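Local coordinates for protein fatty acid amide hydrolase (Candida albicans, PDB 6KVR) that probably hydrolyses monocarboxylic acid amides to the carboxylate and ammonium, as a member of the amidase signature family, at residues N364-K369 and F497-F502; L84-L89 and G245-V250; P357-A362 and L464-N469; Q116-A121 and E237-G242. All coordinates share one frame; numbering follows the deposited sequence.

Contact 1: residues N364-K369 and F497-F502; sequences NTVVEK and FQTGIF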
loop_
_atom_site.group_PDB
_atom_site.type_symbol
_atom_site.label_atom_id
_atom_site.label_comp_id
_atom_site.label_asym_id
_atom_site.label_seq_id
_atom_site.Cartn_x
_atom_site.Cartn_y
_atom_site.Cartn_z
ATOM N N ASN A 364 5.638 -25.110 24.088
ATOM C CA ASN A 364 5.871 -26.544 23.938
ATOM C C ASN A 364 4.582 -27.350 24.090
ATOM O O ASN A 364 4.361 -28.324 23.358
ATOM C CB ASN A 364 6.910 -27.013 24.956
ATOM C CG ASN A 364 7.330 -28.433 24.720
ATOM O OD1 ASN A 364 7.909 -28.750 23.685
ATOM N ND2 ASN A 364 7.022 -29.308 25.664
ATOM N N THR A 365 3.721 -26.965 25.032
ATOM C CA THR A 365 2.465 -27.692 25.209
ATOM C C THR A 365 1.568 -27.538 23.984
ATOM O O THR A 365 0.900 -28.495 23.570
ATOM C CB THR A 365 1.743 -27.218 26.478
ATOM O OG1 THR A 365 2.544 -27.508 27.632
ATOM C CG2 THR A 365 0.401 -27.922 26.644
ATOM N N VAL A 366 1.554 -26.345 23.373
ATOM C CA VAL A 366 0.662 -26.126 22.235
ATOM C C VAL A 366 1.165 -26.891 21.014
ATOM O O VAL A 366 0.378 -27.500 20.278
ATOM C CB VAL A 366 0.502 -24.615 21.965
ATOM C CG1 VAL A 366 -0.125 -24.349 20.589
ATOM C CG2 VAL A 366 -0.348 -23.979 23.063
ATOM N N VAL A 367 2.481 -26.896 20.795
ATOM C CA VAL A 367 3.046 -27.650 19.680
ATOM C C VAL A 367 2.704 -29.133 19.809
ATOM O O VAL A 367 2.340 -29.789 18.825
ATOM C CB VAL A 367 4.567 -27.426 19.594
ATOM C CG1 VAL A 367 5.200 -28.443 18.658
ATOM C CG2 VAL A 367 4.882 -25.996 19.119
ATOM N N GLU A 368 2.793 -29.682 21.023
ATOM C CA GLU A 368 2.539 -31.112 21.172
ATOM C C GLU A 368 1.064 -31.429 20.950
ATOM O O GLU A 368 0.721 -32.439 20.327
ATOM C CB GLU A 368 3.028 -31.587 22.541
ATOM C CG GLU A 368 4.564 -31.634 22.637
ATOM C CD GLU A 368 5.199 -32.660 21.678
ATOM O OE1 GLU A 368 6.116 -32.295 20.898
ATOM O OE2 GLU A 368 4.781 -33.841 21.703
ATOM N N LYS A 369 0.184 -30.544 21.403
ATOM C CA LYS A 369 -1.237 -30.684 21.124
ATOM C C LYS A 369 -1.534 -30.631 19.621
ATOM O O LYS A 369 -2.386 -31.375 19.119
ATOM C CB LYS A 369 -1.967 -29.585 21.871
ATOM C CG LYS A 369 -3.390 -29.904 22.182
ATOM C CD LYS A 369 -3.504 -30.686 23.505
ATOM C CE LYS A 369 -4.933 -31.151 23.774
ATOM N NZ LYS A 369 -5.440 -31.968 22.609
ATOM N N PHE A 497 -3.513 -14.995 20.585
ATOM C CA PHE A 497 -4.571 -15.833 21.146
ATOM C C PHE A 497 -4.142 -16.459 22.472
ATOM O O PHE A 497 -2.991 -16.884 22.621
ATOM C CB PHE A 497 -4.992 -16.942 20.144
ATOM C CG PHE A 497 -3.972 -18.052 19.972
ATOM C CD1 PHE A 497 -2.953 -17.948 19.029
ATOM C CD2 PHE A 497 -4.049 -19.211 20.739
ATOM C CE1 PHE A 497 -2.024 -18.971 18.863
ATOM C CE2 PHE A 497 -3.127 -20.233 20.589
ATOM C CZ PHE A 497 -2.114 -20.119 19.644
ATOM N N GLN A 498 -5.074 -16.520 23.431
ATOM C CA GLN A 498 -4.814 -17.202 24.701
ATOM C C GLN A 498 -4.668 -18.708 24.501
ATOM O O GLN A 498 -5.429 -19.330 23.752
ATOM C CB GLN A 498 -5.937 -16.935 25.700
ATOM C CG GLN A 498 -5.918 -15.540 26.278
ATOM C CD GLN A 498 -4.561 -15.167 26.840
ATOM O OE1 GLN A 498 -3.944 -15.940 27.578
ATOM N NE2 GLN A 498 -4.085 -13.972 26.494
ATOM N N THR A 499 -3.686 -19.297 25.178
ATOM C CA THR A 499 -3.474 -20.737 25.130
ATOM C C THR A 499 -4.283 -21.506 26.172
ATOM O O THR A 499 -4.400 -22.729 26.052
ATOM C CB THR A 499 -1.990 -21.063 25.330
ATOM O OG1 THR A 499 -1.597 -20.670 26.649
ATOM C CG2 THR A 499 -1.151 -20.320 24.327
ATOM N N GLY A 500 -4.858 -20.829 27.168
ATOM C CA GLY A 500 -5.457 -21.494 28.310
ATOM C C GLY A 500 -4.465 -21.890 29.382
ATOM O O GLY A 500 -4.863 -22.497 30.387
ATOM N N ILE A 501 -3.188 -21.564 29.198
ATOM C CA ILE A 501 -2.139 -21.836 30.169
ATOM C C ILE A 501 -1.842 -20.563 30.949
ATOM O O ILE A 501 -1.921 -19.447 30.410
ATOM C CB ILE A 501 -0.881 -22.378 29.469
ATOM C CG1 ILE A 501 -1.201 -23.756 28.894
ATOM C CG2 ILE A 501 0.292 -22.464 30.453
ATOM C CD1 ILE A 501 -0.290 -24.193 27.798
ATOM N N PHE A 502 -1.534 -20.730 32.236
ATOM C CA PHE A 502 -1.183 -19.631 33.118
ATOM C C PHE A 502 0.143 -19.954 33.773
ATOM O O PHE A 502 0.473 -21.126 33.991
ATOM C CB PHE A 502 -2.279 -19.393 34.164
ATOM C CG PHE A 502 -3.599 -19.007 33.558
ATOM C CD1 PHE A 502 -4.381 -19.954 32.893
ATOM C CD2 PHE A 502 -4.042 -17.690 33.604
ATOM C CE1 PHE A 502 -5.596 -19.602 32.304
ATOM C CE2 PHE A 502 -5.268 -17.329 33.029
ATOM C CZ PHE A 502 -6.041 -18.291 32.371
#

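Contact 2: residues L84-L89 and G245-V250; sequences LSATEL and GSAIGV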
loop_
_atom_site.group_PDB
_atom_site.type_symbol
_atom_site.label_atom_id
_atom_site.label_comp_id
_atom_site.label_asym_id
_atom_site.label_seq_id
_atom_site.Cartn_x
_atom_site.Cartn_y
_atom_site.Cartn_z
ATOM N N LEU A 84 -21.525 -13.875 27.241
ATOM C CA LEU A 84 -21.877 -14.347 25.914
ATOM C C LEU A 84 -20.967 -13.656 24.903
ATOM O O LEU A 84 -20.596 -12.495 25.093
ATOM C CB LEU A 84 -23.331 -14.007 25.591
ATOM C CG LEU A 84 -24.514 -14.849 26.043
ATOM C CD1 LEU A 84 -25.791 -14.156 25.557
ATOM C CD2 LEU A 84 -24.416 -16.300 25.591
ATOM N N SER A 85 -20.619 -14.362 23.824
ATOM C CA SER A 85 -19.875 -13.709 22.755
ATOM C C SER A 85 -20.715 -12.598 22.140
ATOM O O SER A 85 -21.949 -12.630 22.174
ATOM C CB SER A 85 -19.478 -14.703 21.669
ATOM O OG SER A 85 -20.590 -14.989 20.838
ATOM N N ALA A 86 -20.030 -11.601 21.574
ATOM C CA ALA A 86 -20.732 -10.549 20.849
ATOM C C ALA A 86 -21.581 -11.128 19.721
ATOM O O ALA A 86 -22.656 -10.598 19.413
ATOM C CB ALA A 86 -19.724 -9.536 20.302
ATOM N N THR A 87 -21.121 -12.216 19.104
ATOM C CA THR A 87 -21.903 -12.855 18.054
ATOM C C THR A 87 -23.271 -13.294 18.572
ATOM O O THR A 87 -24.300 -12.955 17.985
ATOM C CB THR A 87 -21.129 -14.037 17.471
ATOM O OG1 THR A 87 -19.841 -13.588 17.033
ATOM C CG2 THR A 87 -21.864 -14.617 16.273
ATOM N N GLU A 88 -23.306 -14.019 19.691
ATOM C CA GLU A 88 -24.597 -14.485 20.197
ATOM C C GLU A 88 -25.396 -13.363 20.871
ATOM O O GLU A 88 -26.630 -13.353 20.770
ATOM C CB GLU A 88 -24.392 -15.688 21.125
ATOM C CG GLU A 88 -23.300 -15.551 22.178
ATOM C CD GLU A 88 -22.805 -16.917 22.712
ATOM O OE1 GLU A 88 -21.668 -16.989 23.259
ATOM O OE2 GLU A 88 -23.564 -17.910 22.609
ATOM N N LEU A 89 -24.732 -12.390 21.514
ATOM C CA LEU A 89 -25.431 -11.169 21.921
ATOM C C LEU A 89 -26.133 -10.505 20.736
ATOM O O LEU A 89 -27.271 -10.026 20.858
ATOM C CB LEU A 89 -24.451 -10.186 22.552
ATOM C CG LEU A 89 -24.026 -10.320 24.007
ATOM C CD1 LEU A 89 -23.028 -9.219 24.305
ATOM C CD2 LEU A 89 -25.211 -10.263 24.972
ATOM N N GLY A 245 -15.193 -6.155 30.609
ATOM C CA GLY A 245 -15.877 -4.880 30.729
ATOM C C GLY A 245 -16.461 -4.350 29.435
ATOM O O GLY A 245 -17.217 -3.372 29.475
ATOM N N SER A 246 -16.124 -4.951 28.298
ATOM C CA SER A 246 -16.809 -4.657 27.051
ATOM C C SER A 246 -16.825 -5.933 26.221
ATOM O O SER A 246 -16.103 -6.889 26.507
ATOM C CB SER A 246 -16.139 -3.500 26.289
ATOM O OG SER A 246 -14.867 -3.882 25.806
ATOM N N ALA A 247 -17.635 -5.930 25.162
ATOM C CA ALA A 247 -17.769 -7.111 24.316
ATOM C C ALA A 247 -16.697 -7.189 23.228
ATOM O O ALA A 247 -16.269 -8.294 22.853
ATOM C CB ALA A 247 -19.163 -7.134 23.676
ATOM N N ILE A 248 -16.294 -6.042 22.674
ATOM C CA ILE A 248 -15.180 -5.953 21.738
ATOM C C ILE A 248 -14.432 -4.665 22.041
ATOM O O ILE A 248 -15.029 -3.666 22.455
ATOM C CB ILE A 248 -15.629 -5.970 20.257
ATOM C CG1 ILE A 248 -16.581 -7.124 19.979
ATOM C CG2 ILE A 248 -14.423 -6.067 19.320
ATOM C CD1 ILE A 248 -17.115 -7.164 18.547
ATOM N N GLY A 249 -13.114 -4.701 21.857
ATOM C CA GLY A 249 -12.309 -3.497 21.939
ATOM C C GLY A 249 -11.618 -3.184 20.624
ATOM O O GLY A 249 -11.383 -4.077 19.806
ATOM N N VAL A 250 -11.288 -1.920 20.407
ATOM C CA VAL A 250 -10.609 -1.469 19.195
ATOM C C VAL A 250 -9.300 -0.816 19.608
ATOM O O VAL A 250 -9.298 0.127 20.408
ATOM C CB VAL A 250 -11.469 -0.488 18.385
ATOM C CG1 VAL A 250 -10.822 -0.218 16.994
ATOM C CG2 VAL A 250 -12.862 -1.041 18.220
#

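Contact 3: residues P357-A362 and L464-N469; sequences PPIRRA and LSPTYN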
loop_
_atom_site.group_PDB
_atom_site.type_symbol
_atom_site.label_atom_id
_atom_site.label_comp_id
_atom_site.label_asym_id
_atom_site.label_seq_id
_atom_site.Cartn_x
_atom_site.Cartn_y
_atom_site.Cartn_z
ATOM N N PRO A 357 10.526 -19.161 31.295
ATOM C CA PRO A 357 9.986 -20.528 31.435
ATOM C C PRO A 357 8.503 -20.650 31.116
ATOM O O PRO A 357 8.118 -21.616 30.440
ATOM C CB PRO A 357 10.279 -20.868 32.902
ATOM C CG PRO A 357 11.601 -20.180 33.133
ATOM C CD PRO A 357 11.490 -18.862 32.378
ATOM N N PRO A 358 7.624 -19.745 31.581
ATOM C CA PRO A 358 6.199 -19.934 31.237
ATOM C C PRO A 358 5.930 -19.901 29.740
ATOM O O PRO A 358 5.113 -20.694 29.257
ATOM C CB PRO A 358 5.492 -18.791 31.976
ATOM C CG PRO A 358 6.543 -17.789 32.233
ATOM C CD PRO A 358 7.807 -18.571 32.455
ATOM N N ILE A 359 6.614 -19.031 28.990
ATOM C CA ILE A 359 6.412 -18.977 27.540
ATOM C C ILE A 359 6.946 -20.243 26.878
ATOM O O ILE A 359 6.306 -20.814 25.983
ATOM C CB ILE A 359 7.070 -17.721 26.928
ATOM C CG1 ILE A 359 6.691 -16.446 27.699
ATOM C CG2 ILE A 359 6.655 -17.574 25.479
ATOM C CD1 ILE A 359 5.197 -16.167 27.741
ATOM N N ARG A 360 8.135 -20.685 27.286
ATOM C CA ARG A 360 8.680 -21.916 26.737
ATOM C C ARG A 360 7.728 -23.083 26.976
ATOM O O ARG A 360 7.429 -23.851 26.052
ATOM C CB ARG A 360 10.052 -22.200 27.341
ATOM C CG ARG A 360 10.705 -23.491 26.807
ATOM C CD ARG A 360 12.123 -23.657 27.335
ATOM N NE ARG A 360 12.141 -23.629 28.792
ATOM C CZ ARG A 360 13.236 -23.464 29.514
ATOM N NH1 ARG A 360 14.417 -23.310 28.942
ATOM N NH2 ARG A 360 13.145 -23.463 30.844
ATOM N N ARG A 361 7.212 -23.209 28.203
ATOM C CA ARG A 361 6.336 -24.332 28.526
ATOM C C ARG A 361 5.050 -24.277 27.709
ATOM O O ARG A 361 4.652 -25.273 27.092
ATOM C CB ARG A 361 6.020 -24.357 30.023
ATOM C CG ARG A 361 5.037 -25.452 30.426
ATOM C CD ARG A 361 4.908 -25.637 31.940
ATOM N NE ARG A 361 4.440 -24.436 32.613
ATOM C CZ ARG A 361 3.165 -24.116 32.790
ATOM N NH1 ARG A 361 2.190 -24.904 32.370
ATOM N NH2 ARG A 361 2.862 -22.970 33.398
ATOM N N ALA A 362 4.392 -23.111 27.680
ATOM C CA ALA A 362 3.125 -23.004 26.960
ATOM C C ALA A 362 3.308 -23.244 25.460
ATOM O O ALA A 362 2.491 -23.927 24.827
ATOM C CB ALA A 362 2.489 -21.643 27.222
ATOM N N LEU A 464 3.877 -19.900 14.235
ATOM C CA LEU A 464 3.499 -19.828 15.639
ATOM C C LEU A 464 4.724 -19.386 16.420
ATOM O O LEU A 464 5.824 -19.908 16.195
ATOM C CB LEU A 464 2.996 -21.177 16.146
ATOM C CG LEU A 464 2.598 -21.305 17.624
ATOM C CD1 LEU A 464 1.445 -20.379 17.957
ATOM C CD2 LEU A 464 2.225 -22.752 17.977
ATOM N N SER A 465 4.550 -18.419 17.317
ATOM C CA SER A 465 5.704 -17.808 17.958
ATOM C C SER A 465 5.256 -17.151 19.261
ATOM O O SER A 465 4.060 -16.893 19.448
ATOM C CB SER A 465 6.358 -16.775 17.026
ATOM O OG SER A 465 5.518 -15.642 16.917
ATOM N N PRO A 466 6.195 -16.851 20.168
ATOM C CA PRO A 466 5.851 -16.081 21.367
ATOM C C PRO A 466 5.387 -14.681 20.999
ATOM O O PRO A 466 5.622 -14.193 19.893
ATOM C CB PRO A 466 7.171 -16.032 22.159
ATOM C CG PRO A 466 8.058 -17.110 21.533
ATOM C CD PRO A 466 7.640 -17.142 20.102
ATOM N N THR A 467 4.715 -14.028 21.951
ATOM C CA THR A 467 4.327 -12.630 21.796
ATOM C C THR A 467 5.331 -11.682 22.413
ATOM O O THR A 467 5.377 -10.506 22.027
ATOM C CB THR A 467 2.958 -12.368 22.430
ATOM O OG1 THR A 467 2.038 -13.370 21.982
ATOM C CG2 THR A 467 2.414 -11.001 21.989
ATOM N N TYR A 468 6.146 -12.183 23.333
ATOM C CA TYR A 468 7.026 -11.407 24.194
ATOM C C TYR A 468 7.912 -12.447 24.879
ATOM O O TYR A 468 7.557 -13.624 24.921
ATOM C CB TYR A 468 6.202 -10.551 25.179
ATOM C CG TYR A 468 6.990 -9.808 26.249
ATOM C CD1 TYR A 468 8.038 -8.983 25.900
ATOM C CD2 TYR A 468 6.685 -9.943 27.608
ATOM C CE1 TYR A 468 8.774 -8.317 26.858
ATOM C CE2 TYR A 468 7.419 -9.269 28.585
ATOM C CZ TYR A 468 8.467 -8.447 28.187
ATOM O OH TYR A 468 9.238 -7.755 29.103
ATOM N N ASN A 469 9.082 -12.034 25.371
ATOM C CA ASN A 469 9.984 -13.004 25.999
ATOM C C ASN A 469 9.587 -13.336 27.429
ATOM O O ASN A 469 10.394 -13.864 28.203
ATOM C CB ASN A 469 11.422 -12.481 25.979
ATOM C CG ASN A 469 11.510 -11.044 26.472
ATOM O OD1 ASN A 469 11.573 -10.108 25.678
ATOM N ND2 ASN A 469 11.446 -10.865 27.783
#

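Contact 4: residues Q116-A121 and E237-G242; sequences QFTNCA and EGAIVG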
loop_
_atom_site.group_PDB
_atom_site.type_symbol
_atom_site.label_atom_id
_atom_site.label_comp_id
_atom_site.label_asym_id
_atom_site.label_seq_id
_atom_site.Cartn_x
_atom_site.Cartn_y
_atom_site.Cartn_z
ATOM N N GLN A 116 -12.180 0.398 38.369
ATOM C CA GLN A 116 -11.860 0.516 39.792
ATOM C C GLN A 116 -10.663 -0.349 40.173
ATOM O O GLN A 116 -9.865 0.030 41.035
ATOM C CB GLN A 116 -13.085 0.141 40.633
ATOM C CG GLN A 116 -13.270 1.022 41.845
ATOM C CD GLN A 116 -14.170 0.395 42.900
ATOM O OE1 GLN A 116 -15.043 -0.417 42.592
ATOM N NE2 GLN A 116 -13.941 0.760 44.153
ATOM N N PHE A 117 -10.490 -1.487 39.505
ATOM C CA PHE A 117 -9.363 -2.364 39.786
ATOM C C PHE A 117 -8.157 -2.097 38.885
ATOM O O PHE A 117 -7.027 -2.071 39.377
ATOM C CB PHE A 117 -9.801 -3.823 39.649
ATOM C CG PHE A 117 -10.603 -4.329 40.826
ATOM C CD1 PHE A 117 -9.964 -4.854 41.948
ATOM C CD2 PHE A 117 -11.994 -4.280 40.816
ATOM C CE1 PHE A 117 -10.704 -5.331 43.036
ATOM C CE2 PHE A 117 -12.733 -4.747 41.885
ATOM C CZ PHE A 117 -12.088 -5.273 43.001
ATOM N N THR A 118 -8.354 -1.901 37.572
ATOM C CA THR A 118 -7.221 -1.828 36.660
ATOM C C THR A 118 -6.829 -0.415 36.229
ATOM O O THR A 118 -5.725 -0.248 35.699
ATOM C CB THR A 118 -7.499 -2.651 35.403
ATOM O OG1 THR A 118 -8.609 -2.071 34.704
ATOM C CG2 THR A 118 -7.795 -4.108 35.770
ATOM N N ASN A 119 -7.688 0.592 36.424
ATOM C CA ASN A 119 -7.417 1.974 35.995
ATOM C C ASN A 119 -7.329 2.063 34.469
ATOM O O ASN A 119 -6.523 2.808 33.908
ATOM C CB ASN A 119 -6.152 2.536 36.659
ATOM C CG ASN A 119 -6.044 4.058 36.543
ATOM O OD1 ASN A 119 -7.020 4.782 36.746
ATOM N ND2 ASN A 119 -4.842 4.548 36.219
ATOM N N CYS A 120 -8.193 1.305 33.795
ATOM C CA CYS A 120 -8.160 1.150 32.351
ATOM C C CYS A 120 -8.880 2.253 31.565
ATOM O O CYS A 120 -8.675 2.339 30.349
ATOM C CB CYS A 120 -8.761 -0.208 31.972
ATOM S SG CYS A 120 -10.468 -0.389 32.524
ATOM N N ALA A 121 -9.696 3.099 32.197
ATOM C CA ALA A 121 -10.428 4.141 31.476
ATOM C C ALA A 121 -9.715 5.493 31.553
ATOM O O ALA A 121 -9.097 5.824 32.571
ATOM C CB ALA A 121 -11.853 4.283 32.020
ATOM N N GLU A 237 -7.540 -1.174 26.603
ATOM C CA GLU A 237 -8.290 -2.176 25.844
ATOM C C GLU A 237 -8.003 -3.586 26.353
ATOM O O GLU A 237 -8.925 -4.374 26.563
ATOM C CB GLU A 237 -7.990 -2.060 24.344
ATOM C CG GLU A 237 -8.511 -0.748 23.760
ATOM C CD GLU A 237 -10.013 -0.618 23.957
ATOM O OE1 GLU A 237 -10.703 -1.665 23.931
ATOM O OE2 GLU A 237 -10.500 0.506 24.195
ATOM N N GLY A 238 -6.727 -3.926 26.549
ATOM C CA GLY A 238 -6.401 -5.249 27.057
ATOM C C GLY A 238 -6.999 -5.503 28.430
ATOM O O GLY A 238 -7.555 -6.574 28.688
ATOM N N ALA A 239 -6.908 -4.514 29.323
ATOM C CA ALA A 239 -7.466 -4.679 30.658
ATOM C C ALA A 239 -8.977 -4.881 30.597
ATOM O O ALA A 239 -9.509 -5.822 31.195
ATOM C CB ALA A 239 -7.112 -3.475 31.534
ATOM N N ILE A 240 -9.688 -4.018 29.863
ATOM C CA ILE A 240 -11.149 -4.045 29.932
ATOM C C ILE A 240 -11.705 -5.253 29.182
ATOM O O ILE A 240 -12.695 -5.853 29.604
ATOM C CB ILE A 240 -11.752 -2.720 29.422
ATOM C CG1 ILE A 240 -13.251 -2.683 29.700
ATOM C CG2 ILE A 240 -11.553 -2.554 27.911
ATOM C CD1 ILE A 240 -13.880 -1.324 29.427
ATOM N N VAL A 241 -11.091 -5.630 28.062
ATOM C CA VAL A 241 -11.551 -6.820 27.357
ATOM C C VAL A 241 -11.233 -8.068 28.176
ATOM O O VAL A 241 -12.105 -8.912 28.402
ATOM C CB VAL A 241 -10.947 -6.873 25.936
ATOM C CG1 VAL A 241 -11.297 -8.181 25.226
ATOM C CG2 VAL A 241 -11.433 -5.681 25.108
ATOM N N GLY A 242 -9.994 -8.179 28.679
ATOM C CA GLY A 242 -9.635 -9.319 29.519
ATOM C C GLY A 242 -10.521 -9.480 30.745
ATOM O O GLY A 242 -10.781 -10.599 31.187
#

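Contact 1: residues N364-K369 and F497-F502
Thr365 and Val366 of helix 357-372 lie against Thr499 and Ile501, where the chain of strand 494-499, part of the central mixed sheet of the amidase signature fold, turns a corner at Gly500. The pairing across the contact is wholly apolar and runs through two small carbon-to-carbon contacts. In the first, the far end of Ile501 reaches the helix: its CD1 stands 3.9 Å from Thr365 CB and 4.0 Å from Thr365 CG2, the two side chains crossing at a slant. Ile501 CG1 swings opposite its own carbonyl carbon (chi1 -67°), which carries CD1 out to the helix. In the second, Val366 CG2 sits 4.0 Å from Thr499 CG2 and equally close to Thr499 CB, with the side chains roughly perpendicular. Leu543 of strand 540-546 touches both Val366 and Thr499 and continues this apolar layer.

No hydrogen bond joins the two segments themselves; one turn back in the helix, Arg361 NH2 bonds Phe502 O. Thr365 OG1 is bonded to the carbonyl of Arg361, while its CB and CG2 meet Ile501. Gly500 makes the corner at a positive phi of 82°. Thr499 OG1 is bonded to Val541 O and also closes an ST turn across the corner, accepting from Ile501 N at 3.1 Å with an N-H...O angle of 154°.

Contact 2: residues L84-L89 and G245-V250
The backbones come nearest where Ala86, in the first turn of helix 86-94, faces Ala247, with their CA atoms 5.7 Å apart, on the chain leading into strand 248-253. This is a helix N-terminus, closed by a capping box, set against the approach to a strand of the central mixed sheet. Small side chains permit the close spacing. The methyl of Ala86 points at the other segment and touches two residues: its CB lies 4.2 Å from Ala247 CB and 3.9 Å from Ile248 CD1. Ile248 gets there with its far end, since CG1 is turned opposite the carbonyl carbon (chi1 -50°) and the chain then runs on extended, bringing CG1 as well as CD1 alongside the alanine. One turn further along the helix, Leu89 CD1 makes a looser contact with Ala247 CB at 4.4 Å. Phe107 of helix 100-118 touches both Leu89 and Ala247, while Trp309 of helix 303-317 packs on Ile248, so the patch is buried.

The helix start is fixed by polar bonds of its own. Asp305 receives Ala86 N through OD1 and bonds Thr87 OG1 through OD2. Within the capping box, Glu88 N donates to Ser85 OG at 3.1 Å, and Ser85 N returns a bond of 2.9 Å to Glu88 OE1, entering nearly straight at 164° on that oxygen's anti lone pair.

Contact 3: residues P357-A362 and L464-N469
Ile359, in the first turn of helix 357-372, comes opposite Pro466 with their CA atoms 6.8 Å apart, the helix passing beside the chain of strand 462-466 and the residues after it. One side chain carries the helix half of the contact. Ile359 CG2 rests on the proline ring, 3.7 Å from Pro466 CB, and also reaches Tyr468 O, which CG1 approaches to 4.1 Å as well; CG1 lies 4.3 Å from Asn469 C besides. The two branches straddle these neighbours with CG2 opposite the backbone N and CG1 opposite the carbonyl carbon (chi1 -49°). The isoleucine meets the proline ring at a slant, and beyond the proline it packs against main chain instead of the tyrosine ring.

The larger polar groups of the loop are held elsewhere. Asn469 uses both ends of its amide, ND2 giving to Glu527 OE1 and OD1 taking from Asn480 ND2, while Thr467 OG1 is bonded to Gly542 O. The Tyr468 ring meets that of Tyr264 with the planes inclined at about 60°; its side chain is about 9 Å from Gly256, a predicted substrate-binding residue. The contact therefore joins helix 357-372 to the strand 462-466 region of the central mixed sheet of the amidase signature fold, with Val541 of strand 540-546 also touching Ile359 and Tyr483 of helix 482-490 packing on Pro466.

Contact 4: residues Q116-A121 and E237-G242
Ala239 points its methyl from helix 235-243 between Thr118 and Cys120, and both answer by pointing back at it. The closest approach is carbon to carbon: Cys120 CB stands 3.7 Å from Ala239 CB. Thr118 meets the same methyl with its hydroxyl oxygen, OG1 lying 3.8 Å from Ala239 CB; that oxygen is hydrogen-bonded to Ala114 O one turn back in its own helix, and against the alanine methyl the contact is van der Waals. The cysteine sulfur goes to a different residue. With chi1 at 59°, SG stands between the backbone N and the carbonyl carbon of Cys120 and lies 4.1 Å from Ile240 CB.

Asn119, with a phi of 65°, is where the chain leaves helix 100-118; its CB points away from helix 235-243, and ND2 is bonded to Thr217 O and Leu219 O. In the amidase fold this places the end of helix 100-118 against helix 235-243, which follows the predicted charge-relay residue Ser233. Ile240 also touches Val199 and Thr201 of strand 199-201 and Ala111 of helix 100-118, and its side chain is about 9 Å from Lys158, the predicted charge-relay lysine.

From the N terminus, residues 84-89 open contact 2 and 116-121 open contact 4. Contact 4 closes first, at 237-242, joining the end of helix 100-118 to helix 235-243; contact 2 follows at 245-250, so the shorter loop falls within the longer. The two also touch: Gly245 N lies 2.7 Å from Ile240 O, a probable hydrogen bond. Further along, helix 357-372 supplies 357-362 to contact 3 and 364-369 to contact 1; contact 3 closes at 464-469 before contact 1 closes at 497-502, and their segments alternate. Ile501 of contact 1 packs on Ala362 of contact 3. Contacts 1, 2 and 3 all reach the central sheet.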